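Local coordinates for protein-glutamine gamma-glutamyltransferase 2 (Pagrus major, PDB 1G0D) that probably catalyses the calcium-dependent cross-linking of peptide-bound glutamine to the amino group of lysine or to other primary amines in proteins, at residues W401-Q404 and Q408-K411; L564-A567 and G572-M575. All blocks are in the same frame, centred on the assembly; numbering follows the deposited sequence.

Interaction 1. Residues W401-Q404 and Q408-K411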
loop_
_atom_site.group_PDB
_atom_site.type_symbol
_atom_site.label_atom_id
_atom_site.label_comp_id
_atom_site.label_asym_id
_atom_site.label_seq_id
_atom_site.Cartn_x
_atom_site.Cartn_y
_atom_site.Cartn_z
ATOM N N TRP A 401 30.208 12.324 6.959
ATOM C CA TRP A 401 31.506 12.896 7.320
ATOM C C TRP A 401 32.397 11.947 8.099
ATOM O O TRP A 401 31.920 11.165 8.924
ATOM C CB TRP A 401 31.335 14.144 8.164
ATOM C CG TRP A 401 30.478 15.181 7.545
ATOM C CD1 TRP A 401 29.115 15.164 7.435
ATOM C CD2 TRP A 401 30.909 16.424 6.980
ATOM N NE1 TRP A 401 28.677 16.321 6.837
ATOM C CE2 TRP A 401 29.766 17.111 6.550
ATOM C CE3 TRP A 401 32.159 17.024 6.795
ATOM C CZ2 TRP A 401 29.831 18.355 5.951
ATOM C CZ3 TRP A 401 32.218 18.264 6.205
ATOM C CH2 TRP A 401 31.071 18.913 5.791
ATOM N N ILE A 402 33.698 12.004 7.812
ATOM C CA ILE A 402 34.685 11.214 8.542
ATOM C C ILE A 402 35.186 12.183 9.619
ATOM O O ILE A 402 35.888 13.158 9.326
ATOM C CB ILE A 402 35.911 10.832 7.677
ATOM C CG1 ILE A 402 35.482 9.937 6.495
ATOM C CG2 ILE A 402 36.987 10.242 8.576
ATOM C CD1 ILE A 402 35.737 8.462 6.657
ATOM N N VAL A 403 34.793 11.965 10.858
ATOM C CA VAL A 403 35.271 12.836 11.912
ATOM C C VAL A 403 36.396 12.105 12.613
ATOM O O VAL A 403 36.202 10.993 13.121
ATOM C CB VAL A 403 34.179 13.135 12.949
ATOM C CG1 VAL A 403 34.716 14.140 13.934
ATOM C CG2 VAL A 403 32.900 13.659 12.252
ATOM N N GLN A 404 37.579 12.720 12.626
ATOM C CA GLN A 404 38.746 12.130 13.264
ATOM C C GLN A 404 38.735 12.323 14.778
ATOM O O GLN A 404 37.963 13.128 15.301
ATOM C CB GLN A 404 40.003 12.737 12.657
ATOM C CG GLN A 404 40.075 12.604 11.128
ATOM C CD GLN A 404 41.126 13.526 10.517
ATOM O OE1 GLN A 404 40.891 14.165 9.489
ATOM N NE2 GLN A 404 42.295 13.609 11.161
ATOM N N GLN A 408 38.594 16.809 13.430
ATOM C CA GLN A 408 38.578 17.246 12.033
ATOM C C GLN A 408 37.516 16.428 11.255
ATOM O O GLN A 408 37.532 15.189 11.215
ATOM C CB GLN A 408 39.995 17.103 11.416
ATOM C CG GLN A 408 41.022 18.160 11.968
ATOM C CD GLN A 408 42.531 17.861 11.705
ATOM O OE1 GLN A 408 43.098 18.248 10.667
ATOM N NE2 GLN A 408 43.178 17.202 12.663
ATOM N N ARG A 409 36.563 17.132 10.658
ATOM C CA ARG A 409 35.506 16.454 9.910
ATOM C C ARG A 409 35.768 16.479 8.399
ATOM O O ARG A 409 35.867 17.545 7.781
ATOM C CB ARG A 409 34.154 17.107 10.204
ATOM C CG ARG A 409 33.652 16.896 11.603
ATOM C CD ARG A 409 32.473 17.772 11.843
ATOM N NE ARG A 409 32.407 18.860 10.862
ATOM C CZ ARG A 409 31.353 19.118 10.077
ATOM N NH1 ARG A 409 30.238 18.377 10.129
ATOM N NH2 ARG A 409 31.407 20.145 9.245
ATOM N N ARG A 410 35.893 15.300 7.807
ATOM C CA ARG A 410 36.137 15.207 6.378
ATOM C C ARG A 410 34.851 14.818 5.644
ATOM O O ARG A 410 34.252 13.768 5.887
ATOM C CB ARG A 410 37.265 14.205 6.118
ATOM C CG ARG A 410 38.486 14.446 7.007
ATOM C CD ARG A 410 39.453 13.287 6.975
ATOM N NE ARG A 410 40.042 13.176 5.650
ATOM C CZ ARG A 410 40.067 12.055 4.934
ATOM N NH1 ARG A 410 40.627 12.055 3.724
ATOM N NH2 ARG A 410 39.542 10.939 5.428
ATOM N N LYS A 411 34.438 15.694 4.740
ATOM C CA LYS A 411 33.230 15.493 3.965
ATOM C C LYS A 411 33.420 14.403 2.923
ATOM O O LYS A 411 34.337 14.462 2.091
ATOM C CB LYS A 411 32.868 16.797 3.284
ATOM C CG LYS A 411 31.455 16.911 2.906
ATOM C CD LYS A 411 31.306 18.132 2.061
ATOM C CE LYS A 411 29.895 18.693 2.139
ATOM N NZ LYS A 411 29.780 20.195 1.959
HETATM O O HOH W 1 41.252 17.164 8.129
#
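Trp401 is sandwiched between Arg409 and Lys411, two side chains of the partner strand of an antiparallel beta hairpin built from strands 397-403 and 409-414. Over one face of the indole the guanidinium of Arg409 lies nearly flat, its plane turned 22° from the ring and its CZ 4.0 Å from the centroid of the Trp401 six-membered ring, a stacked cation-pi contact. The aliphatic chain of Lys411 runs under the opposite face, where CG makes a CH-pi contact 3.6 Å from the same centroid. Lys411 reaches this place because its CG lies anti to the backbone N (chi1 -158°) and the chain beyond stays extended, passing along the rim of the six-membered ring. Trp401 NE1 is hydrogen-bonded to Asp309 of the adjacent strand 307-312, which holds the five-membered ring of the indole. On this same face of the sheet Val403 CG2 packs against Arg409 CG at 3.4 Å, the two side chains lying alongside each other.

Ile402 and Arg410 stand side by side on the other face. Their backbones exchange two nearly straight hydrogen bonds, Ile402 N to Arg410 O (2.7 Å) and Arg410 N to Ile402 O (2.6 Å). Near the turn, Gln404 N donates to Gln408 O, and a water bridges the two side chains through weak bonds, 3.3 Å from Gln404 OE1 and 3.3 Å from Gln408 OE1.

Interaction 2. Residues L564-A567 and G572-M575; sequences LLDA and GPIM
Leu564 fits its forked end between Pro573 and Met575 on the neighbouring strand. Its two methyls divide the work: CD1 leans toward the proline ring, 4.2 Å from Pro573 CB, while CD2 meets the methionine chain, 3.8 Å from Met575 CG. Met575 crosses the leucine at a slant and then leads its sulfur end away, so that only the base of its side chain forms the wall on that side. Ile412 of strand 409-414 touches both Leu564 and Met575.

These residues belong to a beta hairpin, strands 558-566 and 573-581, in which Leu565 and Ile574 form the hydrogen-bonded antiparallel pair. Leu565 N donates to Ile574 O at 2.7 Å in the carbonyl plane, and Ile574 N returns a bond to Leu565 O at 3.0 Å, approaching from above the plane of the Leu565 carbonyl. On the face carrying this pair the branched side chains begin shoulder to shoulder, with Leu565 CB 4.0 Å from Ile574 CB, and both reach Leu475 of strand 473-479.

Toward the turn the carboxylate of Asp566 stands beside the pyrrolidine ring, OD2 coming within 3.9 Å of Pro573 CB. Its charge is used in a salt bridge to Arg410. With an alanine here, the Arg410 guanidinium would probably lose its acidic mate and a gap would open beside the proline. Beyond it, the methyl of the poorly ordered Ala567 faces the backbone of Gly572, with CB 3.5 Å from Gly572 O.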
loop_
_atom_site.group_PDB
_atom_site.type_symbol
_atom_site.label_atom_id
_atom_site.label_comp_id
_atom_site.label_asym_id
_atom_site.label_seq_id
_atom_site.Cartn_x
_atom_site.Cartn_y
_atom_site.Cartn_z
ATOM N N LEU A 564 35.110 2.898 0.201
ATOM C CA LEU A 564 35.627 4.236 0.485
ATOM C C LEU A 564 36.903 4.312 -0.319
ATOM O O LEU A 564 37.648 3.341 -0.399
ATOM C CB LEU A 564 35.962 4.365 1.970
ATOM C CG LEU A 564 35.749 5.660 2.737
ATOM C CD1 LEU A 564 37.079 6.301 2.971
ATOM C CD2 LEU A 564 34.799 6.580 2.010
ATOM N N LEU A 565 37.166 5.446 -0.931
ATOM C CA LEU A 565 38.379 5.579 -1.714
ATOM C C LEU A 565 38.990 6.850 -1.216
ATOM O O LEU A 565 38.559 7.910 -1.635
ATOM C CB LEU A 565 38.036 5.750 -3.189
ATOM C CG LEU A 565 38.870 5.183 -4.337
ATOM C CD1 LEU A 565 39.532 6.317 -5.076
ATOM C CD2 LEU A 565 39.881 4.213 -3.821
ATOM N N ASP A 566 39.945 6.789 -0.301
ATOM C CA ASP A 566 40.499 8.053 0.100
ATOM C C ASP A 566 41.408 8.515 -1.000
ATOM O O ASP A 566 42.539 8.045 -1.185
ATOM C CB ASP A 566 41.226 8.006 1.418
ATOM C CG ASP A 566 40.970 9.258 2.226
ATOM O OD1 ASP A 566 40.727 9.142 3.455
ATOM O OD2 ASP A 566 40.992 10.357 1.608
ATOM N N ALA A 567 40.833 9.438 -1.759
ATOM C CA ALA A 567 41.456 10.037 -2.909
ATOM C C ALA A 567 42.578 10.991 -2.546
ATOM O O ALA A 567 42.371 11.985 -1.841
ATOM C CB ALA A 567 40.385 10.774 -3.748
ATOM N N GLY A 572 38.433 15.207 -1.602
ATOM C CA GLY A 572 38.397 14.393 -0.336
ATOM C C GLY A 572 38.049 12.923 -0.535
ATOM O O GLY A 572 38.172 12.401 -1.646
ATOM N N PRO A 573 37.625 12.221 0.526
ATOM C CA PRO A 573 37.283 10.806 0.348
ATOM C C PRO A 573 36.028 10.569 -0.522
ATOM O O PRO A 573 35.110 11.393 -0.532
ATOM C CB PRO A 573 37.119 10.293 1.781
ATOM C CG PRO A 573 36.821 11.507 2.609
ATOM C CD PRO A 573 37.458 12.682 1.917
ATOM N N ILE A 574 36.003 9.441 -1.242
ATOM C CA ILE A 574 34.888 9.079 -2.130
ATOM C C ILE A 574 34.190 7.828 -1.648
ATOM O O ILE A 574 34.842 6.830 -1.356
ATOM C CB ILE A 574 35.360 8.753 -3.570
ATOM C CG1 ILE A 574 35.887 9.994 -4.272
ATOM C CG2 ILE A 574 34.209 8.246 -4.396
ATOM C CD1 ILE A 574 36.204 9.732 -5.734
ATOM N N MET A 575 32.860 7.856 -1.618
ATOM C CA MET A 575 32.094 6.696 -1.166
ATOM C C MET A 575 31.045 6.255 -2.188
ATOM O O MET A 575 30.635 7.026 -3.058
ATOM C CB MET A 575 31.398 7.001 0.172
ATOM C CG MET A 575 31.231 5.788 1.112
ATOM S SD MET A 575 29.834 5.956 2.276
ATOM C CE MET A 575 29.258 7.658 1.851
#

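In the fold
Interactions 1 and 2 are two hairpin ends in one mixed sheet, their centres about 12 Å apart. Interaction 1 closes first along the chain and interaction 2 follows much later, yet strands 409-414 and 573-581 run side by side, parallel, bringing the hairpins together. Their direct join is a salt bridge between Arg410 NH1 and Asp566 OD2 (2.7 Å), with Pro573 packed against Arg410 and Lys411. The sheet thus links strand 397-403, which begins at the probable calcium ligand Asp397, to strands of the first beta-barrel that follows the catalytic core, where the side chain of Met575 lies about 8 Å from that of Ile477, in the probable GTP site.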